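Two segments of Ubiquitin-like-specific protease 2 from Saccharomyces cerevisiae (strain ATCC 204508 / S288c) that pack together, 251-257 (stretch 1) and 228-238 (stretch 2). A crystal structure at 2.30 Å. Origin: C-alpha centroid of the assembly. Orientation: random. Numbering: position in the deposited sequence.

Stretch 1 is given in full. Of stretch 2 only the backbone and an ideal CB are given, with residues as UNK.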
# COMPACT_ATOMS: atom_id res chain seq x y z
N MET A 251 22.25 -1.09 6.44
CA MET A 251 21.20 -0.99 7.45
C MET A 251 19.82 -1.17 6.82
O MET A 251 18.99 -1.94 7.31
CB MET A 251 21.31 0.35 8.18
CG MET A 251 20.08 0.77 9.01
SD MET A 251 20.37 2.29 9.97
CE MET A 251 20.77 3.46 8.67
N ILE A 252 19.56 -0.46 5.71
CA ILE A 252 18.26 -0.57 5.04
C ILE A 252 18.05 -1.97 4.48
O ILE A 252 16.94 -2.52 4.55
CB ILE A 252 18.15 0.50 3.94
CG1 ILE A 252 17.98 1.89 4.55
CG2 ILE A 252 17.00 0.17 2.98
CD1 ILE A 252 16.79 2.01 5.47
N ASN A 253 19.09 -2.58 3.92
CA ASN A 253 18.93 -3.91 3.35
C ASN A 253 18.60 -4.94 4.42
O ASN A 253 17.79 -5.84 4.19
CB ASN A 253 20.18 -4.30 2.58
CG ASN A 253 20.32 -3.56 1.28
OD1 ASN A 253 19.33 -3.04 0.76
ND2 ASN A 253 21.53 -3.50 0.74
N LYS A 254 19.22 -4.81 5.60
CA LYS A 254 18.94 -5.76 6.67
C LYS A 254 17.54 -5.54 7.24
O LYS A 254 16.77 -6.49 7.39
CB LYS A 254 20.00 -5.62 7.76
CG LYS A 254 19.88 -6.64 8.89
CD LYS A 254 21.13 -6.63 9.76
CE LYS A 254 20.97 -7.51 11.00
NZ LYS A 254 19.93 -6.98 11.93
N TYR A 255 17.20 -4.28 7.53
CA TYR A 255 15.91 -3.98 8.14
C TYR A 255 14.76 -4.52 7.30
O TYR A 255 13.79 -5.06 7.85
CB TYR A 255 15.75 -2.47 8.35
CG TYR A 255 14.54 -2.14 9.20
CD1 TYR A 255 14.57 -2.31 10.57
CD2 TYR A 255 13.36 -1.67 8.62
CE1 TYR A 255 13.46 -2.02 11.35
CE2 TYR A 255 12.23 -1.38 9.39
CZ TYR A 255 12.29 -1.56 10.76
OH TYR A 255 11.20 -1.27 11.54
N PHE A 256 14.83 -4.36 5.98
CA PHE A 256 13.77 -4.76 5.06
C PHE A 256 13.98 -6.16 4.47
O PHE A 256 13.35 -6.49 3.46
CB PHE A 256 13.63 -3.74 3.92
CG PHE A 256 12.99 -2.45 4.34
CD1 PHE A 256 11.60 -2.32 4.37
CD2 PHE A 256 13.77 -1.35 4.71
CE1 PHE A 256 11.00 -1.12 4.76
CE2 PHE A 256 13.17 -0.16 5.10
CZ PHE A 256 11.78 -0.04 5.12
N ASP A 257 14.86 -6.97 5.06
CA ASP A 257 15.04 -8.37 4.65
C ASP A 257 15.34 -8.50 3.16
O ASP A 257 14.70 -9.29 2.44
CB ASP A 257 13.83 -9.23 5.02
CG ASP A 257 13.46 -9.13 6.49
OD1 ASP A 257 12.25 -9.15 6.79
OD2 ASP A 257 14.38 -9.03 7.33
N UNK A 228 4.69 -4.04 10.38
CA UNK A 228 5.15 -4.82 11.52
C UNK A 228 5.65 -3.92 12.65
O UNK A 228 5.64 -4.36 13.81
CB UNK A 228 6.26 -5.78 11.09
N UNK A 229 6.06 -2.68 12.36
CA UNK A 229 6.46 -1.71 13.39
C UNK A 229 6.59 -0.33 12.76
O UNK A 229 7.68 0.07 12.32
CB UNK A 229 7.78 -2.12 14.05
N UNK A 230 5.50 0.45 12.71
CA UNK A 230 5.55 1.74 12.01
C UNK A 230 6.47 2.76 12.66
O UNK A 230 7.26 3.41 11.97
CB UNK A 230 4.14 2.33 11.92
N UNK A 231 6.39 2.92 13.98
CA UNK A 231 7.26 3.88 14.66
C UNK A 231 8.72 3.58 14.36
O UNK A 231 9.51 4.47 14.01
CB UNK A 231 7.01 3.86 16.17
N UNK A 232 9.11 2.30 14.46
CA UNK A 232 10.50 1.95 14.21
C UNK A 232 10.88 2.18 12.75
O UNK A 232 11.97 2.70 12.46
CB UNK A 232 10.75 0.49 14.60
N UNK A 233 10.00 1.82 11.82
CA UNK A 233 10.30 2.04 10.41
C UNK A 233 10.45 3.52 10.11
O UNK A 233 11.37 3.93 9.39
CB UNK A 233 9.21 1.43 9.53
N UNK A 234 9.56 4.34 10.66
CA UNK A 234 9.67 5.78 10.47
C UNK A 234 11.02 6.28 10.97
O UNK A 234 11.67 7.11 10.33
CB UNK A 234 8.53 6.51 11.19
N UNK A 235 11.48 5.75 12.11
CA UNK A 235 12.76 6.19 12.66
C UNK A 235 13.92 5.75 11.77
O UNK A 235 14.88 6.51 11.57
CB UNK A 235 12.95 5.64 14.08
N UNK A 236 13.86 4.53 11.22
CA UNK A 236 14.90 4.07 10.31
C UNK A 236 15.03 5.02 9.12
O UNK A 236 16.13 5.47 8.79
CB UNK A 236 14.60 2.65 9.83
N UNK A 237 13.91 5.32 8.46
CA UNK A 237 13.93 6.27 7.35
C UNK A 237 14.41 7.64 7.80
O UNK A 237 15.23 8.26 7.12
CB UNK A 237 12.54 6.39 6.72
N UNK A 238 13.90 8.14 8.94
CA UNK A 238 14.25 9.48 9.39
C UNK A 238 15.75 9.67 9.50
O UNK A 238 16.28 10.73 9.17
CB UNK A 238 13.59 9.77 10.74

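Stretch 2 enters a helix at position 230 and runs nearly antiparallel to the helix of stretch 1, with the axes 11.3 Å apart at closest approach and their directions at 162°. Stretch 1 offers Ile252, Tyr255 and Phe256 for contact.

At position 228 CA-to-CB points toward stretch 1, but no atom of it lies within 5.5 Å of the ideal CB. A long polar chain would be comfortable in such open space, and Glu228 is found there, its OE1 hydrogen-bonded elsewhere in the structure.

Position 229 has extended backbone angles (-168/88) and directly precedes the helix, where the first amide groups lack acceptors. Asn, Asp, Ser or Thr would suit this N-cap site. The residue is Asn229, and its OD1 accepts from the backbone N of position 232 at 2.9 Å. Its ideal CB is 4.3 Å from Tyr255 OH, so it also touches the margin of the contact.

Positions 230 and 231 point away from stretch 1, which therefore sets no demand on them. The phi of -65° at 230, in the first turn of the helix, is compatible with proline, and Pro230 is followed by Val231.

At 232 CA-to-CB points sideways, yet the ideal CB lies 3.6 Å from Tyr255 OH. A hydroxyl so placed invites an acceptor: Glu, Gln or Asp could be considered. Glu232 extends with chi1 and chi2 both t, its carboxylate rotated to a chi3 of 61°, and Tyr255 OH donates a hydrogen bond to Glu232 OE1 at 2.9 Å, near the plane of the ring.

Position 233 is also sideways, its ideal CB 3.9 Å from Tyr255 OH and 5.3 Å from Phe256 CZ. Between a hydroxyl and a phenyl ring, Thr offers both a hydroxyl and a methyl; Ser would supply the hydroxyl alone, and Val the apolar part alone. In Thr233, OG1 donates to Asn229 O one turn back at 2.7 Å and comes within 3.0 Å of Tyr255 OH, while CG2 lies 3.9 Å from Phe256 CZ.

Positions 234 and 235 make no contact with stretch 1 and leave the choice wide; they are Ile234 and Asp235.

Position 236 points toward stretch 1, its ideal CB 4.7 Å from Tyr255 CD2 and 4.9 Å from Ile252 CD1. The gap calls for a modest apolar group, Val, Ile or perhaps Ala. Val236 bridges the two: CG2 sits over the Tyr255 ring, 3.9 Å from its centroid and 9° off the normal, in a CH-pi contact, while CG1 packs 3.5 Å from Ile252 CD1.

At 237 CA-to-CB points sideways and no atom of stretch 1 lies within 5.5 Å of the ideal CB, so only a long side chain could reach the apolar ends of Ile252 and Phe256; Leu, Met, Phe or Trp are plausible. Trp237 does so, with CZ2 3.6 Å from Phe256 CZ. The planes of its five-membered ring and the Phe256 ring are near parallel (16°) but slid apart, and barely overlap.

Position 238 is out of reach of stretch 1, which sets no demand on it; it is Lys238.

Stretch 2 228-238: ENPVETIDVWK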
# COMPACT_ATOMS: atom_id res chain seq x y z
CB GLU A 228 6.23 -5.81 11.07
CG GLU A 228 5.69 -6.79 10.04
CD GLU A 228 6.74 -7.75 9.48
OE1 GLU A 228 7.95 -7.41 9.49
OE2 GLU A 228 6.33 -8.84 9.02
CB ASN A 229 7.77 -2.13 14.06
CG ASN A 229 8.10 -1.27 15.27
OD1 ASN A 229 7.71 -0.11 15.35
ND2 ASN A 229 8.84 -1.84 16.22
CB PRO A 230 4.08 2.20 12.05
CG PRO A 230 3.31 0.91 12.14
CD PRO A 230 4.13 0.05 13.04
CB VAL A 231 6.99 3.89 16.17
CG1 VAL A 231 8.06 4.71 16.90
CG2 VAL A 231 5.58 4.41 16.47
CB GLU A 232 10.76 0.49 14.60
CG GLU A 232 12.20 0.07 14.46
CD GLU A 232 12.42 -1.38 14.85
OE1 GLU A 232 11.82 -2.27 14.21
OE2 GLU A 232 13.18 -1.62 15.81
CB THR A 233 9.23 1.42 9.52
OG1 THR A 233 9.00 0.06 9.93
CG2 THR A 233 9.65 1.46 8.05
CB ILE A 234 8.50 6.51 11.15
CG1 ILE A 234 7.18 6.20 10.42
CG2 ILE A 234 8.76 8.00 11.21
CD1 ILE A 234 5.93 6.71 11.16
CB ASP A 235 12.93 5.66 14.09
CG ASP A 235 12.21 6.53 15.11
OD1 ASP A 235 12.16 7.76 14.90
OD2 ASP A 235 11.69 5.99 16.12
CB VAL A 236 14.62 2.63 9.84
CG1 VAL A 236 15.63 2.21 8.77
CG2 VAL A 236 14.67 1.68 11.03
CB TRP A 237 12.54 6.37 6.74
CG TRP A 237 12.15 5.19 5.93
CD1 TRP A 237 13.00 4.30 5.32
CD2 TRP A 237 10.83 4.76 5.62
NE1 TRP A 237 12.28 3.34 4.66
CE2 TRP A 237 10.94 3.60 4.83
CE3 TRP A 237 9.55 5.24 5.94
CZ2 TRP A 237 9.83 2.92 4.35
CZ3 TRP A 237 8.45 4.56 5.46
CH2 TRP A 237 8.59 3.41 4.67
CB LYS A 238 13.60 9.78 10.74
CG LYS A 238 12.67 10.98 10.71
CD LYS A 238 11.67 10.96 11.88
CE LYS A 238 10.32 11.57 11.48
NZ LYS A 238 9.35 11.58 12.61
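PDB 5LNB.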